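Local coordinates for pentacotripeptide-repeat region of PRORP domain-containing protein (Brachypodium distachyon, PDB 4ME2), which probably binds specific RNA sequences as a pentatricopeptide-repeat protein of the chloroplast, where it is linked to group II intron RNA, at residues W163-R176 and A193-M206. Sequence-based numbering, arbitrary orientation.
Sequences WVGEDVYKLTRLVR and AAVRKGGCEVDEYM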
loop_
_atom_site.group_PDB
_atom_site.type_symbol
_atom_site.label_atom_id
_atom_site.label_comp_id
_atom_site.label_asym_id
_atom_site.label_seq_id
_atom_site.Cartn_x
_atom_site.Cartn_y
_atom_site.Cartn_z
ATOM N N TRP A 163 -15.564 -3.684 -1.999
ATOM C CA TRP A 163 -14.919 -2.797 -2.955
ATOM C C TRP A 163 -15.824 -1.866 -3.699
ATOM O O TRP A 163 -15.352 -0.884 -4.261
ATOM C CB TRP A 163 -14.150 -3.605 -3.976
ATOM C CG TRP A 163 -13.013 -4.416 -3.434
ATOM C CD1 TRP A 163 -12.953 -5.788 -3.288
ATOM C CD2 TRP A 163 -11.717 -3.930 -2.994
ATOM N NE1 TRP A 163 -11.741 -6.170 -2.790
ATOM C CE2 TRP A 163 -10.956 -5.108 -2.591
ATOM C CE3 TRP A 163 -11.137 -2.689 -2.891
ATOM C CZ2 TRP A 163 -9.674 -5.021 -2.102
ATOM C CZ3 TRP A 163 -9.838 -2.609 -2.399
ATOM C CH2 TRP A 163 -9.126 -3.751 -2.016
ATOM N N VAL A 164 -17.120 -2.162 -3.735
ATOM C CA VAL A 164 -18.066 -1.359 -4.526
ATOM C C VAL A 164 -18.110 0.128 -4.137
ATOM O O VAL A 164 -18.348 0.989 -4.988
ATOM C CB VAL A 164 -19.480 -1.985 -4.519
ATOM C CG1 VAL A 164 -20.515 -1.042 -5.116
ATOM C CG2 VAL A 164 -19.468 -3.296 -5.287
ATOM N N GLY A 165 -17.864 0.423 -2.862
ATOM C CA GLY A 165 -17.865 1.803 -2.381
ATOM C C GLY A 165 -16.493 2.449 -2.278
ATOM O O GLY A 165 -16.357 3.538 -1.714
ATOM N N GLU A 166 -15.475 1.788 -2.827
ATOM C CA GLU A 166 -14.092 2.270 -2.746
ATOM C C GLU A 166 -13.856 3.584 -3.486
ATOM O O GLU A 166 -14.385 3.788 -4.580
ATOM C CB GLU A 166 -13.128 1.208 -3.286
ATOM C CG GLU A 166 -11.666 1.484 -2.975
ATOM C CD GLU A 166 -11.354 1.372 -1.493
ATOM O OE1 GLU A 166 -12.075 0.641 -0.781
ATOM O OE2 GLU A 166 -10.388 2.019 -1.041
ATOM N N ASP A 167 -13.048 4.462 -2.889
ATOM C CA ASP A 167 -12.643 5.711 -3.535
ATOM C C ASP A 167 -11.731 5.417 -4.730
ATOM O O ASP A 167 -10.520 5.209 -4.578
ATOM C CB ASP A 167 -11.965 6.656 -2.534
ATOM C CG ASP A 167 -11.596 8.006 -3.147
ATOM O OD1 ASP A 167 -11.310 8.074 -4.360
ATOM O OD2 ASP A 167 -11.584 9.012 -2.409
ATOM N N VAL A 168 -12.331 5.413 -5.918
ATOM C CA VAL A 168 -11.637 5.062 -7.157
ATOM C C VAL A 168 -10.409 5.933 -7.410
ATOM O O VAL A 168 -9.386 5.439 -7.888
ATOM C CB VAL A 168 -12.590 5.104 -8.371
ATOM C CG1 VAL A 168 -11.816 5.037 -9.681
ATOM C CG2 VAL A 168 -13.599 3.965 -8.286
ATOM N N TYR A 169 -10.505 7.219 -7.086
ATOM C CA TYR A 169 -9.380 8.128 -7.283
ATOM C C TYR A 169 -8.164 7.690 -6.465
ATOM O O TYR A 169 -7.053 7.603 -6.989
ATOM C CB TYR A 169 -9.771 9.571 -6.942
ATOM C CG TYR A 169 -8.605 10.528 -6.935
ATOM C CD1 TYR A 169 -8.146 11.112 -8.116
ATOM C CD2 TYR A 169 -7.957 10.850 -5.744
ATOM C CE1 TYR A 169 -7.071 11.985 -8.111
ATOM C CE2 TYR A 169 -6.883 11.723 -5.730
ATOM C CZ TYR A 169 -6.448 12.289 -6.912
ATOM O OH TYR A 169 -5.382 13.156 -6.898
ATOM N N LYS A 170 -8.382 7.404 -5.188
ATOM C CA LYS A 170 -7.303 6.950 -4.321
ATOM C C LYS A 170 -6.814 5.560 -4.720
ATOM O O LYS A 170 -5.610 5.289 -4.690
ATOM C CB LYS A 170 -7.747 6.968 -2.861
ATOM C CG LYS A 170 -7.960 8.367 -2.314
ATOM C CD LYS A 170 -8.545 8.322 -0.914
ATOM C CE LYS A 170 -7.990 9.451 -0.062
ATOM N NZ LYS A 170 -8.578 9.415 1.307
ATOM N N LEU A 171 -7.737 4.684 -5.100
ATOM C CA LEU A 171 -7.352 3.354 -5.568
ATOM C C LEU A 171 -6.482 3.457 -6.819
ATOM O O LEU A 171 -5.504 2.715 -6.973
ATOM C CB LEU A 171 -8.585 2.494 -5.846
ATOM C CG LEU A 171 -8.309 1.015 -6.127
ATOM C CD1 LEU A 171 -7.856 0.300 -4.862
ATOM C CD2 LEU A 171 -9.535 0.343 -6.726
ATOM N N THR A 172 -6.830 4.386 -7.706
ATOM C CA THR A 172 -6.087 4.556 -8.954
ATOM C C THR A 172 -4.692 5.120 -8.680
ATOM O O THR A 172 -3.726 4.767 -9.363
ATOM C CB THR A 172 -6.855 5.432 -9.972
ATOM O OG1 THR A 172 -8.146 4.853 -10.218
ATOM C CG2 THR A 172 -6.098 5.506 -11.298
ATOM N N ARG A 173 -4.594 5.990 -7.677
ATOM C CA ARG A 173 -3.309 6.533 -7.239
ATOM C C ARG A 173 -2.359 5.424 -6.804
ATOM O O ARG A 173 -1.180 5.443 -7.162
ATOM C CB ARG A 173 -3.483 7.522 -6.085
ATOM C CG ARG A 173 -3.962 8.899 -6.509
ATOM C CD ARG A 173 -3.718 9.947 -5.432
ATOM N NE ARG A 173 -2.302 10.286 -5.274
ATOM C CZ ARG A 173 -1.608 11.053 -6.113
ATOM N NH1 ARG A 173 -2.183 11.565 -7.197
ATOM N NH2 ARG A 173 -0.327 11.303 -5.872
ATOM N N LEU A 174 -2.874 4.474 -6.028
ATOM C CA LEU A 174 -2.076 3.324 -5.604
ATOM C C LEU A 174 -1.638 2.487 -6.808
ATOM O O LEU A 174 -0.472 2.086 -6.907
ATOM C CB LEU A 174 -2.843 2.472 -4.592
ATOM C CG LEU A 174 -2.193 1.140 -4.200
ATOM C CD1 LEU A 174 -0.814 1.340 -3.584
ATOM C CD2 LEU A 174 -3.091 0.381 -3.236
ATOM N N VAL A 175 -2.564 2.240 -7.731
ATOM C CA VAL A 175 -2.257 1.427 -8.908
ATOM C C VAL A 175 -1.224 2.130 -9.803
ATOM O O VAL A 175 -0.291 1.501 -10.296
ATOM C CB VAL A 175 -3.536 1.056 -9.698
ATOM C CG1 VAL A 175 -3.172 0.485 -11.057
ATOM C CG2 VAL A 175 -4.387 0.066 -8.908
ATOM N N ARG A 176 -1.392 3.438 -9.999
ATOM C CA ARG A 176 -0.408 4.262 -10.713
ATOM C C ARG A 176 0.976 4.140 -10.080
ATOM O O ARG A 176 1.989 3.989 -10.770
ATOM C CB ARG A 176 -0.809 5.736 -10.636
ATOM C CG ARG A 176 -1.357 6.371 -11.900
ATOM C CD ARG A 176 -1.695 7.839 -11.625
ATOM N NE ARG A 176 -0.548 8.738 -11.778
ATOM C CZ ARG A 176 -0.591 10.055 -11.592
ATOM N NH1 ARG A 176 -1.723 10.644 -11.233
ATOM N NH2 ARG A 176 0.501 10.787 -11.756
ATOM N N ALA A 193 -8.730 -7.664 -7.723
ATOM C CA ALA A 193 -9.576 -7.766 -6.532
ATOM C C ALA A 193 -10.652 -6.680 -6.487
ATOM O O ALA A 193 -11.821 -6.977 -6.239
ATOM C CB ALA A 193 -8.734 -7.750 -5.264
ATOM N N ALA A 194 -10.265 -5.434 -6.747
ATOM C CA ALA A 194 -11.188 -4.305 -6.627
ATOM C C ALA A 194 -12.075 -4.105 -7.856
ATOM O O ALA A 194 -13.300 -4.000 -7.737
ATOM C CB ALA A 194 -10.429 -3.026 -6.307
ATOM N N VAL A 195 -11.452 -4.059 -9.034
ATOM C CA VAL A 195 -12.156 -3.723 -10.275
ATOM C C VAL A 195 -12.869 -4.921 -10.900
ATOM O O VAL A 195 -14.084 -4.888 -11.103
ATOM C CB VAL A 195 -11.209 -3.077 -11.311
ATOM C CG1 VAL A 195 -11.902 -2.936 -12.659
ATOM C CG2 VAL A 195 -10.720 -1.724 -10.818
ATOM N N ARG A 196 -12.118 -5.972 -11.215
ATOM C CA ARG A 196 -12.691 -7.140 -11.878
ATOM C C ARG A 196 -13.649 -7.910 -10.975
ATOM O O ARG A 196 -14.829 -8.052 -11.299
ATOM C CB ARG A 196 -11.588 -8.059 -12.406
ATOM C CG ARG A 196 -10.864 -7.483 -13.612
ATOM C CD ARG A 196 -9.544 -8.184 -13.899
ATOM N NE ARG A 196 -9.687 -9.551 -14.404
ATOM C CZ ARG A 196 -10.075 -9.877 -15.637
ATOM N NH1 ARG A 196 -10.398 -8.941 -16.520
ATOM N NH2 ARG A 196 -10.154 -11.151 -15.984
ATOM N N LYS A 197 -13.136 -8.382 -9.843
ATOM C CA LYS A 197 -13.894 -9.238 -8.930
ATOM C C LYS A 197 -14.775 -8.470 -7.943
ATOM O O LYS A 197 -15.872 -8.921 -7.606
ATOM C CB LYS A 197 -12.948 -10.158 -8.154
ATOM C CG LYS A 197 -12.530 -11.409 -8.894
ATOM C CD LYS A 197 -11.542 -12.193 -8.045
ATOM C CE LYS A 197 -11.761 -13.691 -8.161
ATOM N NZ LYS A 197 -10.829 -14.369 -9.111
ATOM N N GLY A 198 -14.291 -7.326 -7.472
ATOM C CA GLY A 198 -15.005 -6.545 -6.468
ATOM C C GLY A 198 -16.042 -5.623 -7.071
ATOM O O GLY A 198 -16.652 -4.808 -6.369
ATOM N N GLY A 199 -16.228 -5.741 -8.381
ATOM C CA GLY A 199 -17.218 -4.953 -9.101
ATOM C C GLY A 199 -17.129 -3.466 -8.827
ATOM O O GLY A 199 -18.147 -2.779 -8.789
ATOM N N CYS A 200 -15.914 -2.967 -8.619
ATOM C CA CYS A 200 -15.705 -1.534 -8.449
ATOM C C CYS A 200 -15.750 -0.870 -9.823
ATOM O O CYS A 200 -14.870 -1.097 -10.655
ATOM C CB CYS A 200 -14.370 -1.264 -7.747
ATOM S SG CYS A 200 -14.074 0.457 -7.271
ATOM N N GLU A 201 -16.787 -0.073 -10.070
ATOM C CA GLU A 201 -16.924 0.615 -11.359
ATOM C C GLU A 201 -15.869 1.699 -11.516
ATOM O O GLU A 201 -15.821 2.654 -10.742
ATOM C CB GLU A 201 -18.336 1.196 -11.551
ATOM C CG GLU A 201 -19.206 0.465 -12.574
ATOM C CD GLU A 201 -19.434 1.245 -13.867
ATOM O OE1 GLU A 201 -19.207 2.476 -13.881
ATOM O OE2 GLU A 201 -19.852 0.624 -14.871
ATOM N N VAL A 202 -15.014 1.535 -12.519
ATOM C CA VAL A 202 -13.839 2.385 -12.679
ATOM C C VAL A 202 -13.872 3.152 -14.007
ATOM O O VAL A 202 -14.753 2.924 -14.838
ATOM C CB VAL A 202 -12.551 1.543 -12.531
ATOM C CG1 VAL A 202 -12.169 0.897 -13.855
ATOM C CG2 VAL A 202 -11.421 2.382 -11.959
ATOM N N ASP A 203 -12.913 4.054 -14.200
ATOM C CA ASP A 203 -12.885 4.950 -15.359
ATOM C C ASP A 203 -11.994 4.415 -16.480
ATOM O O ASP A 203 -11.297 3.413 -16.309
ATOM C CB ASP A 203 -12.407 6.347 -14.923
ATOM C CG ASP A 203 -12.274 7.325 -16.089
ATOM O OD1 ASP A 203 -13.240 7.468 -16.872
ATOM O OD2 ASP A 203 -11.200 7.951 -16.224
ATOM N N GLU A 204 -12.025 5.088 -17.630
ATOM C CA GLU A 204 -11.114 4.784 -18.730
ATOM C C GLU A 204 -9.671 4.898 -18.271
ATOM O O GLU A 204 -8.824 4.095 -18.666
ATOM C CB GLU A 204 -11.344 5.723 -19.915
ATOM C CG GLU A 204 -10.344 5.545 -21.049
ATOM C CD GLU A 204 -10.665 6.401 -22.261
ATOM O OE1 GLU A 204 -11.261 7.487 -22.096
ATOM O OE2 GLU A 204 -10.311 5.988 -23.385
ATOM N N TYR A 205 -9.400 5.906 -17.442
ATOM C CA TYR A 205 -8.058 6.126 -16.907
ATOM C C TYR A 205 -7.465 4.900 -16.202
ATOM O O TYR A 205 -6.314 4.565 -16.434
ATOM C CB TYR A 205 -8.025 7.353 -15.991
ATOM C CG TYR A 205 -6.648 7.705 -15.477
ATOM C CD1 TYR A 205 -5.579 7.876 -16.353
ATOM C CD2 TYR A 205 -6.418 7.872 -14.114
ATOM C CE1 TYR A 205 -4.318 8.196 -15.888
ATOM C CE2 TYR A 205 -5.163 8.199 -13.638
ATOM C CZ TYR A 205 -4.119 8.356 -14.531
ATOM O OH TYR A 205 -2.874 8.683 -14.069
ATOM N N MET A 206 -8.237 4.236 -15.346
ATOM C CA MET A 206 -7.735 3.030 -14.684
ATOM C C MET A 206 -7.332 1.964 -15.704
ATOM O O MET A 206 -6.293 1.318 -15.558
ATOM C CB MET A 206 -8.768 2.458 -13.720
ATOM C CG MET A 206 -8.394 1.107 -13.127
ATOM S SD MET A 206 -6.941 1.145 -12.058
ATOM C CE MET A 206 -7.705 1.449 -10.468
HETATM O O HOH W 1 -16.745 -5.749 -3.662
HETATM O O HOH W 2 -18.622 0.613 -8.073
#
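Trp163 lays one face of its indole over Ala193 and Ala194 in the last turn of helix 184-197, in a stack of helix-turn-helix pentatricopeptide repeats. Ala194 CA sits 3.8 Å from the centroid of the five-membered ring, 18° off its normal, a CH-pi contact over the face, while Ala194 CB lies above CE3 nearer the rim. The same methyl also meets Leu171 CD2 at 3.5 Å. With CG anti to the carbonyl carbon (chi1 -63°), the indole reaches across to Ala194, and CD1 comes so near Gly198, in the loop that follows, that a beta carbon there would collide with it. Phe146 of helix 133-151 meets the indole edge-to-face. Cutting Trp163 back to an alanine would probably open a gap over Ala194 and leave Phe146 without that partner.

Further along, helix 168-180 leans on the loop that leads into helix 204-216 and on the first turn of that helix. Val168 divides its branches: CG1 meets Val202 CG2 at 3.5 Å, the two side chains crossing at about a right angle, and CG2 rests against Cys200 SG. Met206, bent at chi2 and chi3, curls its CE back to 3.4 Å from Thr172 OG1 and on to Val175 CG2, while Thr172 CG2 touches the CD2-CE2 side of the Tyr205 ring.

Two waters bridge the segments: water 1 joins Trp163 N to Gly198 O, and water 2 joins Glu201 N to Val164 O. Asp203 caps helix 204-216 by accepting from Tyr205 N. The rotation of Thr172 is fixed by its hydroxyl: OG1 donates to Val168 O at 2.7 Å, from the opposite face of that carbonyl to Thr172 N.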